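Local coordinates for protein TSSL1 (Pseudomonas aeruginosa, PDB 4B62) that probably binds peptidoglycan through this C-terminal OmpA-like module and so ties the type VI secretion machinery to the cell wall, at residues D45-S50 and P61-I66; R65-L70 and G112-D117. All coordinates share one frame; numbering follows the deposited sequence. Where two conformers were deposited one is given.

Contact 1 of 2, residues D45-S50 and P61-I66; sequences DELFAS and PLLLRI
Leu47 and Leu62 bring the two backbones nearest, with 7.9 Å between their CA atoms, where the loop leaving a short 3-10 turn passes the side of helix 60-72. Two leucines of the helix receive one leucine of the loop. The methyl CD2 of Leu47 does the touching: it lies 3.7 Å from Leu63 CG and 4.1 Å from Leu62 CD2, and the side chains of Leu47 and Leu63 meet at about a right angle. Leu62 sends its CG directly opposite the backbone N (chi1 173°), which carries CD2 off the helix to the loop. That methyl serves Glu46 as well, 4.0 Å from Glu46 CB. The carboxylate of Glu46 takes no part in this packing; its OE1 forms a salt bridge with Arg28.

Within the loop, Leu47 CB rests over the centre of one face of the Phe48 ring, and that ring packs on Arg103 and Val107 of helix 96-115. Leu62 and Leu47 both also touch Ile42 of strand 37-43, and Leu63 reaches Leu110. The side-chain contacts are made by carbon alone, and Leu47, Leu62 and Leu63 are buried; Leu62 CD2 also lies against the backbone O of Glu46. Such packing belongs to the hydrophobic core of the OmpA-like alpha/beta fold, where the loop after strand 37-43 leads back into helix 60-72, which packs against it at Glu46 and Leu47.

Contact 2 of 2, residues R65-L70 and G112-D117; sequences RIADAL and GATTGD
Ala67 faces the last turn of helix 96-115 through its methyl group, and the contact across the segments is van der Waals alone. Its CB sits 3.7 Å from Thr114 CG2. Thr114 holds that methyl opposite the backbone N, with OG1 on the other branch (chi1 -68°), and so offers carbon to the alanine; its hydroxyl makes a weak hydrogen bond back to Leu110 O. Thr115 adds a second methyl, its CG2 lying 4.2 Å from Ala67 O and 4.4 Å from Ala67 CB. With a side chain as small as alanine between them, the backbones come close: the CA atoms of Ala67 and Thr115 are 6.4 Å apart.

The polar interactions do not cross directly between the segments; those of 112-117 lie around the end of its helix. Thr115 OG1 accepts from Asp117 N at 3.2 Å, with an N-H...O angle of 158°, which makes an ST turn; the same hydroxyl is hydrogen-bonded to Leu111 O in the preceding turn. Between Thr115 and Asp117, Gly116 leaves the helical conformation with positive phi (71°), and the chain turns off the helix. Asp117 OD2 then forms a salt bridge with Arg120.

Arg120 also links the two sides, since it donates to Leu70 O at the far end of 65-70. Leu70 and Thr115 both pack on Phe121 of strand 121-125, while Ala67 and Leu70 touch Leu111, so helices 60-72 and 96-115 meet here beside that strand.

How the contacts relate
Helix 60-72 carries both contacts, which share Arg65 and Ile66 and have centres about 13 Å apart. Contact 1 uses the earlier turns, through Leu62 and Leu63, to meet Glu46 and Leu47, whereas contact 2 uses the later turns to meet the end of helix 96-115. They also touch directly, Leu64 CD1 of contact 1 lying 3.9 Å from Thr114 CG2 of contact 2. Helix 96-115 touches both: it supplies one side of contact 2 and, further back, takes Leu63 and Phe48 of contact 1. Contact 1 is the more buried; its centre also lies nearer the chain centre, about 8 Å against about 13 Å. Both are packing within the OmpA-like module, with no peptidoglycan-binding role assigned to either.

Contact 1 of 2, residues D45-S50 and P61-I66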
loop_
_atom_site.group_PDB
_atom_site.type_symbol
_atom_site.label_atom_id
_atom_site.label_comp_id
_atom_site.label_asym_id
_atom_site.label_seq_id
_atom_site.Cartn_x
_atom_site.Cartn_y
_atom_site.Cartn_z
ATOM N N ASP A 45 -7.313 -4.748 -3.608
ATOM C CA ASP A 45 -7.678 -6.062 -4.140
ATOM C C ASP A 45 -6.463 -6.964 -4.365
ATOM O O ASP A 45 -6.617 -8.178 -4.457
ATOM C CB ASP A 45 -8.432 -5.955 -5.477
ATOM C CG ASP A 45 -9.626 -5.013 -5.428
ATOM O OD1 ASP A 45 -10.389 -5.016 -4.439
ATOM O OD2 ASP A 45 -9.806 -4.266 -6.414
ATOM N N GLU A 46 -5.269 -6.388 -4.492
ATOM C CA GLU A 46 -4.046 -7.172 -4.685
ATOM C C GLU A 46 -3.490 -7.762 -3.393
ATOM O O GLU A 46 -2.568 -8.570 -3.466
ATOM C CB GLU A 46 -2.953 -6.337 -5.363
ATOM C CG GLU A 46 -3.339 -5.778 -6.724
ATOM C CD GLU A 46 -3.623 -6.828 -7.776
ATOM O OE1 GLU A 46 -3.219 -7.997 -7.595
ATOM O OE2 GLU A 46 -4.255 -6.459 -8.786
ATOM N N LEU A 47 -4.031 -7.342 -2.241
ATOM C CA LEU A 47 -3.497 -7.709 -0.924
ATOM C C LEU A 47 -4.503 -8.334 0.019
ATOM O O LEU A 47 -4.161 -9.271 0.738
ATOM C CB LEU A 47 -2.909 -6.469 -0.254
ATOM C CG LEU A 47 -1.650 -5.924 -0.932
ATOM C CD1 LEU A 47 -1.330 -4.564 -0.331
ATOM C CD2 LEU A 47 -0.450 -6.861 -0.827
ATOM N N PHE A 48 -5.718 -7.784 0.042
ATOM C CA PHE A 48 -6.691 -8.049 1.093
ATOM C C PHE A 48 -7.972 -8.620 0.500
ATOM O O PHE A 48 -8.397 -8.216 -0.583
ATOM C CB PHE A 48 -7.107 -6.746 1.805
ATOM C CG PHE A 48 -5.967 -5.845 2.226
ATOM C CD1 PHE A 48 -5.172 -6.150 3.309
ATOM C CD2 PHE A 48 -5.699 -4.673 1.516
ATOM C CE1 PHE A 48 -4.134 -5.322 3.676
ATOM C CE2 PHE A 48 -4.661 -3.851 1.888
ATOM C CZ PHE A 48 -3.885 -4.180 2.969
ATOM N N ALA A 49 -8.634 -9.503 1.246
ATOM C CA ALA A 49 -10.012 -9.855 0.910
ATOM C C ALA A 49 -10.894 -8.622 1.116
ATOM O O ALA A 49 -10.529 -7.669 1.841
ATOM C CB ALA A 49 -10.507 -11.012 1.763
ATOM N N SER A 50 -12.037 -8.623 0.448
ATOM C CA SER A 50 -13.010 -7.560 0.588
ATOM C C SER A 50 -13.285 -7.283 2.066
ATOM O O SER A 50 -13.478 -8.203 2.860
ATOM C CB SER A 50 -14.301 -7.941 -0.136
ATOM O OG SER A 50 -15.224 -6.878 -0.103
ATOM N N PRO A 61 3.564 -12.816 -0.982
ATOM C CA PRO A 61 4.794 -12.671 -1.758
ATOM C C PRO A 61 4.932 -11.307 -2.453
ATOM O O PRO A 61 6.042 -10.844 -2.658
ATOM C CB PRO A 61 4.704 -13.810 -2.757
ATOM C CG PRO A 61 3.909 -14.863 -2.049
ATOM C CD PRO A 61 2.860 -14.072 -1.308
ATOM N N LEU A 62 3.814 -10.663 -2.796
ATOM C CA LEU A 62 3.885 -9.320 -3.375
ATOM C C LEU A 62 4.539 -8.349 -2.391
ATOM O O LEU A 62 5.453 -7.592 -2.755
ATOM C CB LEU A 62 2.500 -8.830 -3.796
ATOM C CG LEU A 62 2.391 -7.371 -4.260
ATOM C CD1 LEU A 62 3.334 -7.095 -5.431
ATOM C CD2 LEU A 62 0.954 -7.028 -4.638
ATOM N N LEU A 63 4.089 -8.370 -1.139
ATOM C CA LEU A 63 4.713 -7.514 -0.124
ATOM C C LEU A 63 6.143 -7.937 0.154
ATOM O O LEU A 63 6.986 -7.108 0.467
ATOM C CB LEU A 63 3.907 -7.476 1.161
ATOM C CG LEU A 63 2.659 -6.618 1.140
ATOM C CD1 LEU A 63 2.098 -6.537 2.542
ATOM C CD2 LEU A 63 2.936 -5.205 0.623
ATOM N N LEU A 64 6.431 -9.232 0.067
ATOM C CA LEU A 64 7.814 -9.684 0.220
ATOM C C LEU A 64 8.735 -9.069 -0.845
ATOM O O LEU A 64 9.845 -8.657 -0.536
ATOM C CB LEU A 64 7.891 -11.212 0.197
ATOM C CG LEU A 64 9.273 -11.808 0.456
ATOM C CD1 LEU A 64 9.835 -11.352 1.788
ATOM C CD2 LEU A 64 9.140 -13.315 0.396
ATOM N N ARG A 65 8.268 -8.981 -2.088
ATOM C CA ARG A 65 9.069 -8.354 -3.150
ATOM C C ARG A 65 9.309 -6.875 -2.863
ATOM O O ARG A 65 10.389 -6.336 -3.173
ATOM C CB ARG A 65 8.408 -8.539 -4.510
ATOM C CG ARG A 65 8.385 -9.997 -4.927
ATOM C CD ARG A 65 7.954 -10.191 -6.349
ATOM N NE ARG A 65 6.539 -9.957 -6.566
ATOM C CZ ARG A 65 5.578 -10.857 -6.370
ATOM N NH1 ARG A 65 5.859 -12.047 -5.841
ATOM N NH2 ARG A 65 4.325 -10.552 -6.679
ATOM N N ILE A 66 8.310 -6.219 -2.275
ATOM C CA ILE A 66 8.516 -4.840 -1.868
ATOM C C ILE A 66 9.538 -4.758 -0.741
ATOM O O ILE A 66 10.435 -3.919 -0.788
ATOM C CB ILE A 66 7.187 -4.149 -1.552
ATOM C CG1 ILE A 66 6.427 -4.001 -2.866
ATOM C CG2 ILE A 66 7.419 -2.793 -0.902
ATOM C CD1 ILE A 66 4.954 -3.795 -2.715
#

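Contact 2 of 2, residues R65-L70 and G112-D117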
loop_
_atom_site.group_PDB
_atom_site.type_symbol
_atom_site.label_atom_id
_atom_site.label_comp_id
_atom_site.label_asym_id
_atom_site.label_seq_id
_atom_site.Cartn_x
_atom_site.Cartn_y
_atom_site.Cartn_z
ATOM N N ARG A 65 8.268 -8.981 -2.088
ATOM C CA ARG A 65 9.069 -8.354 -3.150
ATOM C C ARG A 65 9.309 -6.875 -2.863
ATOM O O ARG A 65 10.389 -6.336 -3.173
ATOM C CB ARG A 65 8.408 -8.539 -4.510
ATOM C CG ARG A 65 8.385 -9.997 -4.927
ATOM C CD ARG A 65 7.954 -10.191 -6.349
ATOM N NE ARG A 65 6.539 -9.957 -6.566
ATOM C CZ ARG A 65 5.578 -10.857 -6.370
ATOM N NH1 ARG A 65 5.859 -12.047 -5.841
ATOM N NH2 ARG A 65 4.325 -10.552 -6.679
ATOM N N ILE A 66 8.310 -6.219 -2.275
ATOM C CA ILE A 66 8.516 -4.840 -1.868
ATOM C C ILE A 66 9.538 -4.758 -0.741
ATOM O O ILE A 66 10.435 -3.919 -0.788
ATOM C CB ILE A 66 7.187 -4.149 -1.552
ATOM C CG1 ILE A 66 6.427 -4.001 -2.866
ATOM C CG2 ILE A 66 7.419 -2.793 -0.902
ATOM C CD1 ILE A 66 4.954 -3.795 -2.715
ATOM N N ALA A 67 9.445 -5.639 0.247
ATOM C CA ALA A 67 10.455 -5.692 1.306
ATOM C C ALA A 67 11.864 -5.913 0.762
ATOM O O ALA A 67 12.824 -5.298 1.249
ATOM C CB ALA A 67 10.117 -6.772 2.325
ATOM N N ASP A 68 11.990 -6.791 -0.229
ATOM C CA ASP A 68 13.279 -7.059 -0.844
ATOM C C ASP A 68 13.840 -5.781 -1.474
ATOM O O ASP A 68 15.027 -5.486 -1.341
ATOM C CB ASP A 68 13.175 -8.135 -1.935
ATOM C CG ASP A 68 12.992 -9.536 -1.399
ATOM O OD1 ASP A 68 13.324 -9.796 -0.235
ATOM O OD2 ASP A 68 12.536 -10.390 -2.197
ATOM N N ALA A 69 12.984 -5.038 -2.175
ATOM C CA ALA A 69 13.385 -3.772 -2.783
ATOM C C ALA A 69 13.804 -2.767 -1.711
ATOM O O ALA A 69 14.790 -2.041 -1.894
ATOM C CB ALA A 69 12.262 -3.218 -3.644
ATOM N N LEU A 70 13.073 -2.751 -0.593
ATOM C CA LEU A 70 13.329 -1.791 0.480
ATOM C C LEU A 70 14.611 -2.090 1.254
ATOM O O LEU A 70 15.156 -1.201 1.898
ATOM C CB LEU A 70 12.121 -1.692 1.422
ATOM C CG LEU A 70 10.859 -1.058 0.812
ATOM C CD1 LEU A 70 9.713 -1.141 1.796
ATOM C CD2 LEU A 70 11.071 0.387 0.372
ATOM N N GLY A 112 7.890 -3.855 8.305
ATOM C CA GLY A 112 8.797 -3.656 9.446
ATOM C C GLY A 112 9.328 -4.968 10.004
ATOM O O GLY A 112 10.511 -5.084 10.318
ATOM N N ALA A 113 8.455 -5.965 10.125
ATOM C CA ALA A 113 8.869 -7.255 10.689
ATOM C C ALA A 113 9.839 -7.994 9.760
ATOM O O ALA A 113 10.793 -8.626 10.218
ATOM C CB ALA A 113 7.664 -8.116 11.003
ATOM N N THR A 114 9.605 -7.904 8.456
ATOM C CA THR A 114 10.435 -8.590 7.471
ATOM C C THR A 114 11.788 -7.912 7.283
ATOM O O THR A 114 12.810 -8.582 7.220
ATOM C CB THR A 114 9.669 -8.740 6.149
ATOM O OG1 THR A 114 8.601 -9.655 6.381
ATOM C CG2 THR A 114 10.550 -9.256 5.011
ATOM N N THR A 115 11.806 -6.583 7.207
ATOM C CA THR A 115 13.085 -5.871 7.114
ATOM C C THR A 115 13.855 -5.873 8.435
ATOM O O THR A 115 15.084 -5.742 8.442
ATOM C CB THR A 115 12.891 -4.411 6.683
ATOM O OG1 THR A 115 12.103 -3.729 7.664
ATOM C CG2 THR A 115 12.238 -4.328 5.311
ATOM N N GLY A 116 13.139 -6.006 9.546
ATOM C CA GLY A 116 13.730 -5.852 10.873
ATOM C C GLY A 116 14.108 -4.430 11.250
ATOM O O GLY A 116 14.841 -4.233 12.202
ATOM N N ASP A 117 13.578 -3.448 10.531
ATOM C CA ASP A 117 13.860 -2.044 10.785
ATOM C C ASP A 117 12.713 -1.423 11.569
ATOM O O ASP A 117 11.696 -1.004 10.997
ATOM C CB ASP A 117 14.054 -1.292 9.474
ATOM C CG ASP A 117 15.262 -1.767 8.695
ATOM O OD1 ASP A 117 16.292 -2.093 9.326
ATOM O OD2 ASP A 117 15.178 -1.819 7.453
#